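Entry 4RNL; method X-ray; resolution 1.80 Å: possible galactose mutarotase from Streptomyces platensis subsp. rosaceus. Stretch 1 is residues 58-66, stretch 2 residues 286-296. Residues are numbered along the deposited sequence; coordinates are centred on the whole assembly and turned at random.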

ATOM      1  N   GLY A  58     -12.830  -5.588  15.605  1.00 15.19           N
ATOM      2  CA  GLY A  58     -13.374  -5.975  14.313  1.00 13.01           C
ATOM      3  C   GLY A  58     -12.299  -5.968  13.244  1.00 13.77           C
ATOM      4  O   GLY A  58     -11.349  -5.180  13.325  1.00 12.78           O
ATOM      5  N   GLN A  59     -12.436  -6.844  12.250  1.00 12.33           N
ATOM      6  CA  GLN A  59     -11.422  -6.982  11.190  1.00 11.37           C
ATOM      7  C   GLN A  59     -11.734  -5.987  10.088  1.00 11.54           C
ATOM      8  O   GLN A  59     -12.870  -5.940   9.601  1.00 11.41           O
ATOM      9  CB  GLN A  59     -11.435  -8.410  10.633  1.00 11.71           C
ATOM     10  CG  GLN A  59     -10.106  -8.850  10.000  1.00 11.21           C
ATOM     11  CD  GLN A  59      -9.800  -8.103   8.711  1.00 10.59           C
ATOM     12  OE1 GLN A  59      -8.720  -7.523   8.556  1.00 10.56           O
ATOM     13  NE2 GLN A  59     -10.755  -8.110   7.779  1.00 14.48           N
ATOM     14  N   LEU A  60     -10.735  -5.196   9.692  1.00 10.39           N
ATOM     15  CA  LEU A  60     -10.968  -4.038   8.834  1.00 10.23           C
ATOM     16  C   LEU A  60     -10.371  -4.143   7.431  1.00 16.70           C
ATOM     17  O   LEU A  60     -10.780  -3.415   6.529  1.00 13.34           O
ATOM     18  CB  LEU A  60     -10.404  -2.771   9.498  1.00 10.12           C
ATOM     19  CG  LEU A  60     -10.711  -2.572  10.993  1.00 10.53           C
ATOM     20  CD1 LEU A  60     -10.089  -1.266  11.484  1.00 10.60           C
ATOM     21  CD2 LEU A  60     -12.213  -2.565  11.242  1.00 12.98           C
ATOM     22  N   ALA A  61      -9.386  -5.013   7.236  1.00 12.07           N
ATOM     23  CA  ALA A  61      -8.692  -5.027   5.937  1.00 10.79           C
ATOM     24  C   ALA A  61      -9.381  -5.935   4.913  1.00 10.32           C
ATOM     25  O   ALA A  61      -9.855  -7.011   5.265  1.00 12.69           O
ATOM     26  CB  ALA A  61      -7.231  -5.440   6.120  1.00 13.43           C
ATOM     27  N   LEU A  62      -9.446  -5.508   3.649  1.00  9.92           N
ATOM     28  CA  LEU A  62      -9.925  -6.409   2.604  1.00 10.47           C
ATOM     29  C   LEU A  62      -8.878  -7.495   2.419  1.00 11.19           C
ATOM     30  O   LEU A  62      -7.682  -7.212   2.330  1.00 11.64           O
ATOM     31  CB  LEU A  62     -10.156  -5.676   1.274  1.00 10.82           C
ATOM     32  CG  LEU A  62     -11.185  -4.541   1.257  1.00 12.24           C
ATOM     33  CD1 LEU A  62     -11.528  -4.161  -0.180  1.00 11.99           C
ATOM     34  CD2 LEU A  62     -12.447  -4.908   2.038  1.00 11.60           C
ATOM     35  N   GLY A  63      -9.312  -8.744   2.377  1.00 14.15           N
ATOM     36  CA  GLY A  63      -8.364  -9.833   2.245  1.00 12.67           C
ATOM     37  C   GLY A  63      -9.065 -11.170   2.146  1.00 14.55           C
ATOM     38  O   GLY A  63     -10.280 -11.238   1.947  1.00 12.55           O
ATOM     39  N   PHE A  64      -8.299 -12.240   2.314  1.00 12.75           N
ATOM     40  CA  PHE A  64      -8.848 -13.588   2.234  1.00 13.24           C
ATOM     41  C   PHE A  64      -8.427 -14.378   3.455  1.00 16.08           C
ATOM     42  O   PHE A  64      -7.389 -14.090   4.065  1.00 14.76           O
ATOM     43  CB  PHE A  64      -8.320 -14.307   0.995  1.00 14.69           C
ATOM     44  CG  PHE A  64      -8.623 -13.604  -0.299  1.00 13.88           C
ATOM     45  CD1 PHE A  64      -9.930 -13.507  -0.762  1.00 16.42           C
ATOM     46  CD2 PHE A  64      -7.591 -13.076  -1.071  1.00 16.61           C
ATOM     47  CE1 PHE A  64     -10.208 -12.876  -1.966  1.00 22.74           C
ATOM     48  CE2 PHE A  64      -7.860 -12.440  -2.276  1.00 17.94           C
ATOM     49  CZ  PHE A  64      -9.170 -12.344  -2.726  1.00 20.07           C
ATOM     50  N   ALA A  65      -9.229 -15.385   3.789  1.00 17.74           N
ATOM     51  CA  ALA A  65      -8.953 -16.261   4.919  1.00 21.51           C
ATOM     52  C   ALA A  65      -7.798 -17.206   4.615  1.00 23.55           C
ATOM     53  O   ALA A  65      -7.123 -17.681   5.531  1.00 21.83           O
ATOM     54  CB  ALA A  65     -10.204 -17.055   5.288  1.00 22.35           C
ATOM     55  N   ASP A  66      -7.567 -17.467   3.330  1.00 20.48           N
ATOM     56  CA  ASP A  66      -6.662 -18.541   2.927  1.00 22.52           C
ATOM     57  C   ASP A  66      -5.623 -18.113   1.895  1.00 18.69           C
ATOM     58  O   ASP A  66      -5.863 -17.211   1.097  1.00 18.70           O
ATOM     59  CB  ASP A  66      -7.471 -19.704   2.357  1.00 27.66           C
ATOM     60  CG  ASP A  66      -8.190 -19.334   1.074  1.00 33.19           C
ATOM     61  OD1 ASP A  66      -8.921 -18.317   1.071  1.00 30.99           O
ATOM     62  OD2 ASP A  66      -8.012 -20.056   0.066  1.00 35.62           O
ATOM     63  N   HIS A 286     -13.142  -2.153  -9.152  1.00 16.59           N
ATOM     64  CA  HIS A 286     -13.068  -3.376  -9.952  1.00 18.43           C
ATOM     65  C   HIS A 286     -13.777  -4.550  -9.272  1.00 17.24           C
ATOM     66  O   HIS A 286     -14.127  -5.533  -9.916  1.00 21.50           O
ATOM     67  CB  HIS A 286     -11.613  -3.745 -10.221  1.00 15.69           C
ATOM     68  CG  HIS A 286     -10.905  -4.298  -9.026  1.00 16.81           C
ATOM     69  ND1 HIS A 286     -10.361  -3.496  -8.044  1.00 18.60           N
ATOM     70  CD2 HIS A 286     -10.647  -5.575  -8.657  1.00 16.21           C
ATOM     71  CE1 HIS A 286      -9.803  -4.258  -7.117  1.00 17.19           C
ATOM     72  NE2 HIS A 286      -9.958  -5.523  -7.469  1.00 16.51           N
ATOM     73  N   LEU A 287     -13.984  -4.445  -7.962  1.00 17.68           N
ATOM     74  CA  LEU A 287     -14.646  -5.515  -7.208  1.00 17.60           C
ATOM     75  C   LEU A 287     -16.094  -5.716  -7.671  1.00 18.94           C
ATOM     76  O   LEU A 287     -16.836  -4.748  -7.880  1.00 22.33           O
ATOM     77  CB  LEU A 287     -14.566  -5.232  -5.702  1.00 13.20           C
ATOM     78  CG  LEU A 287     -13.121  -5.246  -5.177  1.00 16.15           C
ATOM     79  CD1 LEU A 287     -13.046  -4.888  -3.699  1.00 12.32           C
ATOM     80  CD2 LEU A 287     -12.481  -6.599  -5.405  1.00 13.07           C
ATOM     81  N   ASP A 288     -16.497  -6.974  -7.844  1.00 14.37           N
ATOM     82  CA  ASP A 288     -17.759  -7.260  -8.518  1.00 18.82           C
ATOM     83  C   ASP A 288     -18.643  -8.285  -7.810  1.00 20.45           C
ATOM     84  O   ASP A 288     -19.578  -8.823  -8.405  1.00 19.78           O
ATOM     85  CB  ASP A 288     -17.492  -7.672  -9.976  1.00 23.99           C
ATOM     86  CG  ASP A 288     -16.774  -9.014 -10.094  1.00 27.95           C
ATOM     87  OD1 ASP A 288     -16.406  -9.619  -9.058  1.00 22.00           O
ATOM     88  OD2 ASP A 288     -16.573  -9.469 -11.242  1.00 29.21           O
ATOM     89  N   GLY A 289     -18.359  -8.549  -6.540  1.00 21.42           N
ATOM     90  CA  GLY A 289     -19.195  -9.442  -5.759  1.00 22.93           C
ATOM     91  C   GLY A 289     -18.909 -10.922  -5.943  1.00 20.75           C
ATOM     92  O   GLY A 289     -19.690 -11.758  -5.494  1.00 22.99           O
ATOM     93  N   THR A 290     -17.789 -11.253  -6.580  1.00 16.00           N
ATOM     94  CA  THR A 290     -17.451 -12.659  -6.837  1.00 17.14           C
ATOM     95  C   THR A 290     -16.450 -13.263  -5.847  1.00 22.91           C
ATOM     96  O   THR A 290     -16.355 -14.485  -5.720  1.00 24.16           O
ATOM     97  CB  THR A 290     -16.914 -12.853  -8.261  1.00 20.22           C
ATOM     98  OG1 THR A 290     -15.774 -12.008  -8.466  1.00 24.01           O
ATOM     99  CG2 THR A 290     -17.990 -12.506  -9.287  1.00 23.37           C
ATOM    100  N   LEU A 291     -15.696 -12.411  -5.161  1.00 19.94           N
ATOM    101  CA  LEU A 291     -14.679 -12.869  -4.212  1.00 14.44           C
ATOM    102  C   LEU A 291     -15.205 -12.754  -2.791  1.00 15.73           C
ATOM    103  O   LEU A 291     -15.709 -11.701  -2.398  1.00 18.58           O
ATOM    104  CB  LEU A 291     -13.407 -12.030  -4.347  1.00 13.45           C
ATOM    105  CG  LEU A 291     -12.753 -12.030  -5.730  1.00 19.77           C
ATOM    106  CD1 LEU A 291     -11.562 -11.087  -5.762  1.00 20.67           C
ATOM    107  CD2 LEU A 291     -12.334 -13.434  -6.090  1.00 26.18           C
ATOM    108  N   THR A 292     -15.092 -13.834  -2.024  1.00 17.84           N
ATOM    109  CA  THR A 292     -15.540 -13.825  -0.631  1.00 14.33           C
ATOM    110  C   THR A 292     -14.370 -13.512   0.287  1.00 12.66           C
ATOM    111  O   THR A 292     -13.374 -14.242   0.300  1.00 16.26           O
ATOM    112  CB  THR A 292     -16.163 -15.169  -0.240  1.00 20.67           C
ATOM    113  OG1 THR A 292     -17.369 -15.366  -0.996  1.00 21.59           O
ATOM    114  CG2 THR A 292     -16.494 -15.198   1.253  1.00 22.78           C
ATOM    115  N   GLY A 293     -14.494 -12.431   1.059  1.00 13.60           N
ATOM    116  CA  GLY A 293     -13.401 -11.954   1.895  1.00 14.48           C
ATOM    117  C   GLY A 293     -13.307 -12.649   3.238  1.00 15.04           C
ATOM    118  O   GLY A 293     -14.069 -13.584   3.512  1.00 14.18           O
ATOM    119  N   THR A 294     -12.389 -12.193   4.089  1.00 11.40           N
ATOM    120  CA  THR A 294     -12.113 -12.920   5.328  1.00 18.56           C
ATOM    121  C   THR A 294     -13.310 -12.994   6.249  1.00 19.00           C
ATOM    122  O   THR A 294     -13.499 -13.985   6.943  1.00 21.36           O
ATOM    123  CB  THR A 294     -10.917 -12.352   6.108  1.00 27.01           C
ATOM    124  OG1 THR A 294     -11.338 -11.258   6.926  1.00 37.68           O
ATOM    125  CG2 THR A 294      -9.895 -11.892   5.162  1.00 14.77           C
ATOM    126  N   SER A 295     -14.135 -11.954   6.254  1.00 16.11           N
ATOM    127  CA  SER A 295     -15.321 -11.984   7.110  1.00 15.14           C
ATOM    128  C   SER A 295     -16.498 -12.732   6.481  1.00 17.41           C
ATOM    129  O   SER A 295     -17.610 -12.699   7.011  1.00 19.64           O
ATOM    130  CB  SER A 295     -15.720 -10.578   7.565  1.00 14.77           C
ATOM    131  OG  SER A 295     -14.689 -10.015   8.360  1.00 18.54           O
ATOM    132  N   GLY A 296     -16.248 -13.419   5.368  1.00 14.41           N
ATOM    133  CA  GLY A 296     -17.252 -14.294   4.767  1.00 16.35           C
ATOM    134  C   GLY A 296     -18.296 -13.613   3.892  1.00 16.98           C
ATOM    135  O   GLY A 296     -19.308 -14.223   3.525  1.00 19.15           O
TER
HETATM  136  O   HOH W   1     -11.838 -15.676   2.288  1.00 21.34           O

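Thr294 is the centre of this contact and has the largest area covered by the opposing stretch. Its CG2 methyl lies 3.3 Å from Phe64 N and 3.8 Å from Ala65 N, so it packs on the backbone of stretch 1. Its OG1 lies 3.3 Å from Gln59 NE2. Threonine suits the site because one short side chain offers both a methyl and a hydroxyl.

The backbones meet at Gly63. Thr294 N donates a weak hydrogen bond to Gly63 O (3.2 Å, 121°). Gly293 CA makes a CA-H...O contact with the same Gly63 O, also at 3.2 Å. Gly63 O takes both contacts, so the two backbones run close here.

Phe64 covers the next largest area. Its CA-to-CB bond points away, but the ring end comes nearer. The ring edge meets Thr292 O, 3.7 Å from Phe64 CD1, and Leu291 CD1, 4.1 Å from Phe64 CZ. Water 1 links the stretches, accepting from Ala65 N (3.0 Å) and donating to Thr292 O (2.9 Å).

Gln59 is held by its own stretch: Ala61 N donates to Gln59 OE1, and Gln59 NE2 donates to Ala61 O, both at 2.9 Å. Separately, Leu62 CD1 packs against Leu287 CD1 at 3.9 Å, an apolar contact between buried residues.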